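Local structure of protein-tyrosine phosphatase mitochondrial 1 (Mus musculus, 3RGO) at residues P70-L75 with L140-E145. The protein removes the terminal phosphate from phosphatidylglycerophosphate to give phosphatidylglycerol, a step on the mitochondrial route to cardiolipin. Residues are numbered along the deposited sequence; the frame is centred on the assembly and turned at random.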
loop_
_atom_site.group_PDB
_atom_site.type_symbol
_atom_site.label_atom_id
_atom_site.label_comp_id
_atom_site.label_asym_id
_atom_site.label_seq_id
_atom_site.Cartn_x
_atom_site.Cartn_y
_atom_site.Cartn_z
ATOM N N PRO A 70 -0.669 1.899 10.308
ATOM C CA PRO A 70 -2.075 1.945 10.725
ATOM C C PRO A 70 -2.333 0.946 11.845
ATOM O O PRO A 70 -1.422 0.229 12.271
ATOM C CB PRO A 70 -2.832 1.497 9.470
ATOM C CG PRO A 70 -1.888 1.724 8.335
ATOM C CD PRO A 70 -0.516 1.522 8.891
ATOM N N THR A 71 -3.567 0.899 12.322
ATOM C CA THR A 71 -3.960 -0.158 13.233
ATOM C C THR A 71 -3.972 -1.462 12.449
ATOM O O THR A 71 -3.950 -1.457 11.216
ATOM C CB THR A 71 -5.367 0.074 13.791
ATOM O OG1 THR A 71 -6.281 0.266 12.702
ATOM C CG2 THR A 71 -5.390 1.297 14.700
ATOM N N LEU A 72 -4.000 -2.577 13.166
ATOM C CA LEU A 72 -4.181 -3.880 12.539
ATOM C C LEU A 72 -5.410 -3.843 11.640
ATOM O O LEU A 72 -5.381 -4.332 10.514
ATOM C CB LEU A 72 -4.376 -4.956 13.611
ATOM C CG LEU A 72 -3.212 -5.890 13.964
ATOM C CD1 LEU A 72 -1.962 -5.591 13.145
ATOM C CD2 LEU A 72 -2.918 -5.869 15.469
ATOM N N ALA A 73 -6.489 -3.264 12.158
ATOM C CA ALA A 73 -7.765 -3.221 11.453
ATOM C C ALA A 73 -7.649 -2.501 10.115
ATOM O O ALA A 73 -8.256 -2.910 9.126
ATOM C CB ALA A 73 -8.827 -2.557 12.321
ATOM N N ASN A 74 -6.868 -1.425 10.093
ATOM C CA ASN A 74 -6.689 -0.641 8.879
ATOM C C ASN A 74 -5.684 -1.278 7.925
ATOM O O ASN A 74 -5.742 -1.066 6.714
ATOM C CB ASN A 74 -6.304 0.801 9.218
ATOM C CG ASN A 74 -7.496 1.627 9.685
ATOM O OD1 ASN A 74 -7.339 2.636 10.371
ATOM N ND2 ASN A 74 -8.697 1.195 9.311
ATOM N N LEU A 75 -4.769 -2.064 8.485
ATOM C CA LEU A 75 -3.870 -2.890 7.692
ATOM C C LEU A 75 -4.689 -3.927 6.926
ATOM O O LEU A 75 -4.457 -4.164 5.739
ATOM C CB LEU A 75 -2.857 -3.584 8.605
ATOM C CG LEU A 75 -1.360 -3.373 8.354
ATOM C CD1 LEU A 75 -1.063 -2.004 7.750
ATOM C CD2 LEU A 75 -0.562 -3.599 9.639
ATOM N N LEU A 140 7.846 -2.829 12.189
ATOM C CA LEU A 140 8.023 -4.277 12.114
ATOM C C LEU A 140 7.181 -5.026 13.147
ATOM O O LEU A 140 6.658 -6.108 12.869
ATOM C CB LEU A 140 9.496 -4.654 12.282
ATOM C CG LEU A 140 9.802 -6.132 12.031
ATOM C CD1 LEU A 140 9.512 -6.467 10.570
ATOM C CD2 LEU A 140 11.242 -6.479 12.394
ATOM N N GLU A 141 7.062 -4.463 14.345
ATOM C CA GLU A 141 6.299 -5.125 15.401
ATOM C C GLU A 141 4.825 -5.303 15.022
ATOM O O GLU A 141 4.213 -6.325 15.329
ATOM C CB GLU A 141 6.438 -4.378 16.727
ATOM C CG GLU A 141 7.843 -4.436 17.318
ATOM C CD GLU A 141 8.280 -5.851 17.667
ATOM O OE1 GLU A 141 7.803 -6.394 18.688
ATOM O OE2 GLU A 141 9.108 -6.422 16.924
ATOM N N VAL A 142 4.255 -4.312 14.347
ATOM C CA VAL A 142 2.871 -4.429 13.909
ATOM C C VAL A 142 2.733 -5.477 12.804
ATOM O O VAL A 142 1.770 -6.240 12.788
ATOM C CB VAL A 142 2.289 -3.070 13.473
ATOM C CG1 VAL A 142 0.907 -3.252 12.844
ATOM C CG2 VAL A 142 2.224 -2.121 14.670
ATOM N N LEU A 143 3.702 -5.513 11.892
ATOM C CA LEU A 143 3.737 -6.534 10.846
ATOM C C LEU A 143 3.856 -7.933 11.456
ATOM O O LEU A 143 3.338 -8.905 10.910
ATOM C CB LEU A 143 4.897 -6.282 9.878
ATOM C CG LEU A 143 4.753 -5.098 8.917
ATOM C CD1 LEU A 143 5.993 -4.936 8.045
ATOM C CD2 LEU A 143 3.511 -5.273 8.053
ATOM N N LYS A 144 4.538 -8.027 12.590
ATOM C CA LYS A 144 4.621 -9.293 13.325
ATOM C C LYS A 144 3.258 -9.736 13.852
ATOM O O LYS A 144 2.915 -10.924 13.793
ATOM C CB LYS A 144 5.608 -9.183 14.489
ATOM C CG LYS A 144 7.069 -9.392 14.117
ATOM C CD LYS A 144 7.913 -9.607 15.374
ATOM C CE LYS A 144 9.315 -10.114 15.048
ATOM N NZ LYS A 144 10.099 -9.143 14.239
ATOM N N GLU A 145 2.490 -8.791 14.390
ATOM C CA GLU A 145 1.157 -9.109 14.904
ATOM C C GLU A 145 0.234 -9.460 13.740
ATOM O O GLU A 145 -0.606 -10.362 13.837
ATOM C CB GLU A 145 0.577 -7.936 15.699
ATOM C CG GLU A 145 1.305 -7.621 17.001
ATOM C CD GLU A 145 0.798 -8.444 18.174
ATOM O OE1 GLU A 145 0.589 -9.666 18.008
ATOM O OE2 GLU A 145 0.612 -7.868 19.269
#
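Val142 packs its CG1 methyl against Leu72 and Leu75, joining the first turn of helix 72-88 to helix 137-154 in the dual-specificity phosphatase fold. The contact between the segments is made by van der Waals packing, chiefly of methyl groups, with no hydrogen bond across it. A single methyl of Val142 does most of the work: CG1 stands anti to the backbone N (chi1 172°) and meets Leu75 CD2 at 3.5 Å. The same CG1 lies 3.7 Å from CD1 of Leu72, the two side chains running antiparallel alongside each other. Leu72 CD1 also rests 3.8 Å from the carbonyl O of Val142. At the more open margin, the other Leu72 methyl, CD2, reaches CB of Glu145 at 4.1 Å, while the carboxylate of that residue turns away. Further along helix 137-154, Phe146 touches both leucines, and on the buried side Leu75 packs on Met106 and Ala109 of helix 102-115.

Thr71 is the N-cap of helix 72-88: its OG1 accepts from Asn74 N at 3.2 Å, a capping bond at the start of the helix that carries both leucines. Pro70, just before the cap, has its side chain about 9 Å from that of Cys96, the predicted phosphocysteine nucleophile. On the side of the contact, Pro70 O lies 4.2 Å from Val142 CG1.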